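Local coordinates for putative phenazine biosynthesis PhzC/PhzF protein (Clostridium difficile, PDB 4DUN), which probably acts as an isomerase of the PhzF family, although its own substrate and reaction are not established, at residues N20-C25 with G73-A78; L60-P65 with F96-G101. All coordinates share one frame; numbering follows the deposited sequence. Where two conformers were deposited one is given.

In the fold
From the N terminus the chain runs through strand 20-27, helix 33-43 and strands 47-54 and 57-63 before entering helix 73-87, where contact 1 closes a loop of 47 intervening residues. Contact 2 opens inside that loop, at 60-65, and closes beyond the helix, at 96-101. The segments alternate, so the two loops cross rather than nest. In a barrel-like domain of the diaminopimelate epimerase type, contact 1 ties helix 73-87 to strand 20-27 and contact 2 joins strand 57-63 to strand 93-98. Their centres lie about 11 Å apart: Thr76 of the helix packs on Leu60 and Phe96 and makes a weak hydrogen bond with Trp62, while Ala75 meets the indole.

Contact 1 of 2, residues N20-C25 with G73-A78; sequences NPAGVC and GHATLA. With NI (nickel (II) ion), chain D; SO4 (sulfate ion), chain B.
Asn20 and His74 meet in the pocket that holds the predicted active-site residue Glu47, where the N-terminal end of helix 73-87 reaches strand 20-27 inside a barrel built as in the diaminopimelate epimerase fold. The Asn20 amide lies flat on one face of the imidazole, their planes only 8° apart, with ND2 above the ring centre. The 3.4 Å separation of Asn20 ND2 and His74 ND1 is therefore a stacking distance; both atoms are donors and no hydrogen bond joins them. Asn20 ND2 gives its hydrogens instead to Val202 O and Asp200 OD1, which fix the rotation of the amide. A water in the ring plane accepts from His74 ND1 at 2.7 Å. The same water donates to Asn20 O at 3.0 Å, bridging helix and strand. With chi1 at 50°, His74 CG sits between the backbone N and carbonyl carbon, which helps turn one ring face to the Asn20 amide. The other ring nitrogen, His74 NE2, binds the nickel ion at 2.0 Å, and five atoms from elsewhere complete the coordination. A bound buffer molecule lies close to this imidazole too, consistent with a ligand-accepting pocket. At the helix start a sulfate, probably from the crystallisation liquor, accepts from Gly73 N through O1 at 2.8 Å and more weakly from His74 N; Gly204 N and Ser205 OG bind it as well. The helix end would be expected to favour such an anion. Farther along, the two segments cross at -57°, and the interface becomes purely apolar. Ala22 CB faces both Ala75 CB, at 4.0 Å, and Ala78 CB; these small methyls let Ala22 CA and Ala75 CA approach to 5.7 Å. Val24 then extends the row, its CG2 branch reaching Ala78 CB at 3.9 Å.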
loop_
_atom_site.group_PDB
_atom_site.type_symbol
_atom_site.label_atom_id
_atom_site.label_comp_id
_atom_site.label_asym_id
_atom_site.label_seq_id
_atom_site.Cartn_x
_atom_site.Cartn_y
_atom_site.Cartn_z
ATOM N N ASN A 20 -1.288 -3.316 -13.600
ATOM C CA ASN A 20 -1.932 -2.508 -12.544
ATOM C C ASN A 20 -2.567 -3.450 -11.480
ATOM O O ASN A 20 -3.528 -4.163 -11.805
ATOM C CB ASN A 20 -2.973 -1.569 -13.181
ATOM C CG ASN A 20 -3.180 -0.318 -12.391
ATOM O OD1 ASN A 20 -3.015 -0.321 -11.176
ATOM N ND2 ASN A 20 -3.520 0.788 -13.055
ATOM N N PRO A 21 -2.008 -3.526 -10.235
ATOM C CA PRO A 21 -2.534 -4.494 -9.254
ATOM C C PRO A 21 -3.849 -4.072 -8.582
ATOM O O PRO A 21 -4.050 -2.900 -8.238
ATOM C CB PRO A 21 -1.399 -4.617 -8.228
ATOM C CG PRO A 21 -0.743 -3.265 -8.250
ATOM C CD PRO A 21 -0.879 -2.749 -9.680
ATOM N N ALA A 22 -4.752 -5.045 -8.394
ATOM C CA ALA A 22 -6.021 -4.803 -7.696
ATOM C C ALA A 22 -6.337 -5.947 -6.755
ATOM O O ALA A 22 -5.998 -7.098 -7.033
ATOM C CB ALA A 22 -7.165 -4.640 -8.697
ATOM N N GLY A 23 -6.996 -5.624 -5.651
ATOM C CA GLY A 23 -7.593 -6.615 -4.766
ATOM C C GLY A 23 -8.984 -6.872 -5.328
ATOM O O GLY A 23 -9.597 -5.967 -5.905
ATOM N N VAL A 24 -9.482 -8.108 -5.248
ATOM C CA VAL A 24 -10.822 -8.461 -5.724
ATOM C C VAL A 24 -11.471 -9.315 -4.641
ATOM O O VAL A 24 -11.014 -10.434 -4.389
ATOM C CB VAL A 24 -10.864 -9.199 -7.109
ATOM C CG1 VAL A 24 -12.319 -9.485 -7.525
ATOM C CG2 VAL A 24 -10.142 -8.413 -8.209
ATOM N N CYS A 25 -12.532 -8.800 -4.019
ATOM C CA CYS A 25 -13.248 -9.477 -2.939
ATOM C C CYS A 25 -14.622 -9.930 -3.450
ATOM O O CYS A 25 -15.424 -9.088 -3.870
ATOM C CB CYS A 25 -13.360 -8.534 -1.747
ATOM S SG CYS A 25 -14.199 -9.254 -0.326
ATOM N N GLY A 73 -11.671 1.033 -14.947
ATOM C CA GLY A 73 -11.503 0.036 -15.998
ATOM C C GLY A 73 -10.490 -1.063 -15.698
ATOM O O GLY A 73 -10.777 -2.240 -15.919
ATOM N N HIS A 74 -9.303 -0.701 -15.197
ATOM C CA HIS A 74 -8.242 -1.693 -14.950
ATOM C C HIS A 74 -8.645 -2.674 -13.808
ATOM O O HIS A 74 -8.411 -3.887 -13.954
ATOM C CB HIS A 74 -6.855 -1.016 -14.703
ATOM C CG HIS A 74 -6.872 0.100 -13.677
ATOM N ND1 HIS A 74 -6.697 -0.158 -12.327
ATOM C CD2 HIS A 74 -6.997 1.444 -13.850
ATOM C CE1 HIS A 74 -6.728 1.023 -11.717
ATOM N NE2 HIS A 74 -6.937 2.014 -12.583
ATOM N N ALA A 75 -9.312 -2.193 -12.729
ATOM C CA ALA A 75 -9.743 -3.131 -11.669
ATOM C C ALA A 75 -10.946 -3.945 -12.134
ATOM O O ALA A 75 -11.134 -5.061 -11.654
ATOM C CB ALA A 75 -10.066 -2.405 -10.366
ATOM N N THR A 76 -11.739 -3.408 -13.107
ATOM C CA THR A 76 -12.871 -4.131 -13.682
ATOM C C THR A 76 -12.342 -5.355 -14.458
ATOM O O THR A 76 -12.941 -6.430 -14.372
ATOM C CB THR A 76 -13.751 -3.219 -14.537
ATOM O OG1 THR A 76 -14.239 -2.168 -13.690
ATOM C CG2 THR A 76 -14.962 -3.962 -15.148
ATOM N N LEU A 77 -11.226 -5.191 -15.200
ATOM C CA LEU A 77 -10.589 -6.304 -15.926
ATOM C C LEU A 77 -10.191 -7.392 -14.899
ATOM O O LEU A 77 -10.495 -8.576 -15.103
ATOM C CB LEU A 77 -9.367 -5.785 -16.716
ATOM C CG LEU A 77 -8.721 -6.757 -17.720
ATOM C CD1 LEU A 77 -8.014 -5.995 -18.835
ATOM C CD2 LEU A 77 -7.681 -7.653 -17.033
ATOM N N ALA A 78 -9.548 -6.984 -13.768
ATOM C CA ALA A 78 -9.165 -7.930 -12.706
ATOM C C ALA A 78 -10.400 -8.692 -12.167
ATOM O O ALA A 78 -10.324 -9.907 -11.972
ATOM C CB ALA A 78 -8.458 -7.205 -11.564
HETATM NI NI NI D . -7.214 4.018 -12.333
HETATM S S SO4 B . -9.313 2.921 -16.840
HETATM O O1 SO4 B . -9.961 3.177 -15.563
HETATM O O2 SO4 B . -10.298 2.592 -17.895
HETATM O O3 SO4 B . -8.612 4.115 -17.199
HETATM O O4 SO4 B . -8.414 1.789 -16.693
HETATM O O HOH W 1 -6.201 -2.730 -11.545
#

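Contact 2 of 2, residues L60-P65 with F96-G101; sequences LRWFTP and FFTQSG
Leu60 lies over one face of the Phe96 ring where parallel strands 57-63 and 93-98 join in the barrel wall, on the side facing helix 73-87. Leu60 CG is anti to its backbone N (chi1 170°), which directs the branched end toward Phe96, and chi2 then brings CD2 over the ring. This CH-pi contact puts Leu60 CD2 3.8 Å from the Phe96 ring centroid and 18° off the ring normal. The strands are joined by Leu60 N donating to Phe97 O, 2.9 Å and nearly straight at 168°; Phe97 also bonds to the backbone of Tyr58, as parallel pairing requires. Beyond this the strands splay, and a water takes over, donating to Leu60 O at 2.7 Å and accepting from Gln99 N. The indole of Trp62 reaches back over Leu60 CG and sets its CH2 3.6 Å from Thr98 CG2. Toward solvent, Arg61 NH1 and Gln99 NE2 stand 3.2 Å apart without bonding, since both are donors. Glu68 OE2 reconciles them, forming a salt bridge with Arg61 and a hydrogen bond with Gln99. In the second shell, strands 93-98 and 101-108 form a beta hairpin; its two-residue type I turn, closed by backbone bonds both ways between Thr98 and Gly101, positions Thr98. The Thr98 hydroxyl accepts from Ser100 N at 3.0 Å, an ST turn, while Thr98 OG1 donates in plane to a lone pair of Gly101 O at 2.8 Å, the oxygen that also accepts from Thr98 N.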
loop_
_atom_site.group_PDB
_atom_site.type_symbol
_atom_site.label_atom_id
_atom_site.label_comp_id
_atom_site.label_asym_id
_atom_site.label_seq_id
_atom_site.Cartn_x
_atom_site.Cartn_y
_atom_site.Cartn_z
ATOM N N LEU A 60 -20.822 -4.384 -8.841
ATOM C CA LEU A 60 -19.378 -4.143 -8.710
ATOM C C LEU A 60 -19.131 -2.739 -8.191
ATOM O O LEU A 60 -19.634 -1.776 -8.770
ATOM C CB LEU A 60 -18.668 -4.363 -10.072
ATOM C CG LEU A 60 -17.170 -3.942 -10.215
ATOM C CD1 LEU A 60 -16.255 -4.760 -9.274
ATOM C CD2 LEU A 60 -16.691 -4.039 -11.685
ATOM N N ARG A 61 -18.397 -2.664 -7.081
ATOM C CA ARG A 61 -17.873 -1.418 -6.536
ATOM C C ARG A 61 -16.340 -1.444 -6.390
ATOM O O ARG A 61 -15.774 -2.461 -6.279
ATOM C CB ARG A 61 -18.509 -1.058 -5.189
ATOM C CG ARG A 61 -20.019 -0.943 -5.190
ATOM C CD ARG A 61 -20.577 -0.724 -3.774
ATOM N NE ARG A 61 -22.031 -0.695 -3.675
ATOM C CZ ARG A 61 -22.734 0.421 -3.550
ATOM N NH1 ARG A 61 -22.135 1.573 -3.522
ATOM N NH2 ARG A 61 -24.035 0.394 -3.441
ATOM N N TRP A 62 -15.745 -0.282 -6.414
ATOM C CA TRP A 62 -14.323 -0.142 -6.234
ATOM C C TRP A 62 -14.022 0.899 -5.177
ATOM O O TRP A 62 -14.617 1.933 -5.141
ATOM C CB TRP A 62 -13.604 0.273 -7.515
ATOM C CG TRP A 62 -14.087 -0.300 -8.796
ATOM C CD1 TRP A 62 -13.595 -1.379 -9.438
ATOM C CD2 TRP A 62 -15.124 0.202 -9.611
ATOM N NE1 TRP A 62 -14.238 -1.581 -10.583
ATOM C CE2 TRP A 62 -15.214 -0.640 -10.716
ATOM C CE3 TRP A 62 -15.995 1.273 -9.508
ATOM C CZ2 TRP A 62 -16.108 -0.438 -11.711
ATOM C CZ3 TRP A 62 -16.893 1.450 -10.482
ATOM C CH2 TRP A 62 -16.952 0.606 -11.569
ATOM N N PHE A 63 -13.028 0.590 -4.366
ATOM C CA PHE A 63 -12.571 1.480 -3.314
ATOM C C PHE A 63 -11.072 1.620 -3.367
ATOM O O PHE A 63 -10.362 0.612 -3.442
ATOM C CB PHE A 63 -12.962 0.906 -1.944
ATOM C CG PHE A 63 -14.417 1.005 -1.598
ATOM C CD1 PHE A 63 -15.346 0.126 -2.160
ATOM C CD2 PHE A 63 -14.863 1.933 -0.663
ATOM C CE1 PHE A 63 -16.699 0.202 -1.810
ATOM C CE2 PHE A 63 -16.218 1.995 -0.309
ATOM C CZ PHE A 63 -17.124 1.133 -0.896
ATOM N N THR A 64 -10.581 2.857 -3.281
ATOM C CA THR A 64 -9.147 3.065 -3.086
ATOM C C THR A 64 -8.932 2.874 -1.562
ATOM O O THR A 64 -9.931 2.789 -0.837
ATOM C CB THR A 64 -8.712 4.478 -3.549
ATOM O OG1 THR A 64 -9.289 5.426 -2.645
ATOM C CG2 THR A 64 -9.079 4.785 -5.015
ATOM N N PRO A 65 -7.705 2.967 -1.017
ATOM C CA PRO A 65 -7.560 2.894 0.453
ATOM C C PRO A 65 -8.244 4.068 1.196
ATOM O O PRO A 65 -8.342 4.032 2.428
ATOM C CB PRO A 65 -6.042 2.960 0.642
ATOM C CG PRO A 65 -5.485 2.366 -0.639
ATOM C CD PRO A 65 -6.382 2.999 -1.681
ATOM N N PHE A 96 -21.378 -6.271 -15.350
ATOM C CA PHE A 96 -21.308 -5.681 -14.009
ATOM C C PHE A 96 -22.211 -4.473 -13.898
ATOM O O PHE A 96 -22.195 -3.625 -14.787
ATOM C CB PHE A 96 -19.883 -5.227 -13.682
ATOM C CG PHE A 96 -18.836 -6.304 -13.576
ATOM C CD1 PHE A 96 -18.827 -7.183 -12.496
ATOM C CD2 PHE A 96 -17.791 -6.370 -14.495
ATOM C CE1 PHE A 96 -17.819 -8.143 -12.362
ATOM C CE2 PHE A 96 -16.758 -7.305 -14.336
ATOM C CZ PHE A 96 -16.785 -8.191 -13.273
ATOM N N PHE A 97 -22.948 -4.359 -12.782
ATOM C CA PHE A 97 -23.757 -3.187 -12.499
ATOM C C PHE A 97 -23.006 -2.343 -11.488
ATOM O O PHE A 97 -22.653 -2.823 -10.410
ATOM C CB PHE A 97 -25.164 -3.570 -12.043
ATOM C CG PHE A 97 -25.956 -4.125 -13.206
ATOM C CD1 PHE A 97 -26.035 -5.496 -13.422
ATOM C CD2 PHE A 97 -26.540 -3.274 -14.140
ATOM C CE1 PHE A 97 -26.718 -6.007 -14.536
ATOM C CE2 PHE A 97 -27.239 -3.786 -15.237
ATOM C CZ PHE A 97 -27.324 -5.148 -15.427
ATOM N N THR A 98 -22.690 -1.091 -11.876
ATOM C CA THR A 98 -21.850 -0.183 -11.092
ATOM C C THR A 98 -22.489 1.200 -10.895
ATOM O O THR A 98 -23.530 1.494 -11.484
ATOM C CB THR A 98 -20.491 0.023 -11.814
ATOM O OG1 THR A 98 -20.653 0.974 -12.883
ATOM C CG2 THR A 98 -19.864 -1.305 -12.328
ATOM N N GLN A 99 -21.770 2.085 -10.181
ATOM C CA GLN A 99 -22.156 3.494 -9.950
ATOM C C GLN A 99 -22.315 4.239 -11.274
ATOM O O GLN A 99 -23.051 5.217 -11.330
ATOM C CB GLN A 99 -21.074 4.213 -9.125
ATOM C CG GLN A 99 -20.961 3.747 -7.677
ATOM C CD GLN A 99 -21.992 4.360 -6.773
ATOM O OE1 GLN A 99 -22.935 5.035 -7.207
ATOM N NE2 GLN A 99 -21.826 4.139 -5.483
ATOM N N SER A 100 -21.565 3.807 -12.312
ATOM C CA SER A 100 -21.566 4.441 -13.644
ATOM C C SER A 100 -22.333 3.630 -14.703
ATOM O O SER A 100 -22.147 3.841 -15.899
ATOM C CB SER A 100 -20.132 4.682 -14.115
ATOM O OG SER A 100 -19.557 5.655 -13.264
ATOM N N GLY A 101 -23.219 2.755 -14.263
ATOM C CA GLY A 101 -24.033 1.972 -15.180
ATOM C C GLY A 101 -23.478 0.594 -15.448
ATOM O O GLY A 101 -22.601 0.110 -14.724
HETATM O O HOH W 2 -19.862 0.867 -8.529
HETATM O O HOH W 3 -21.926 4.542 -2.671
#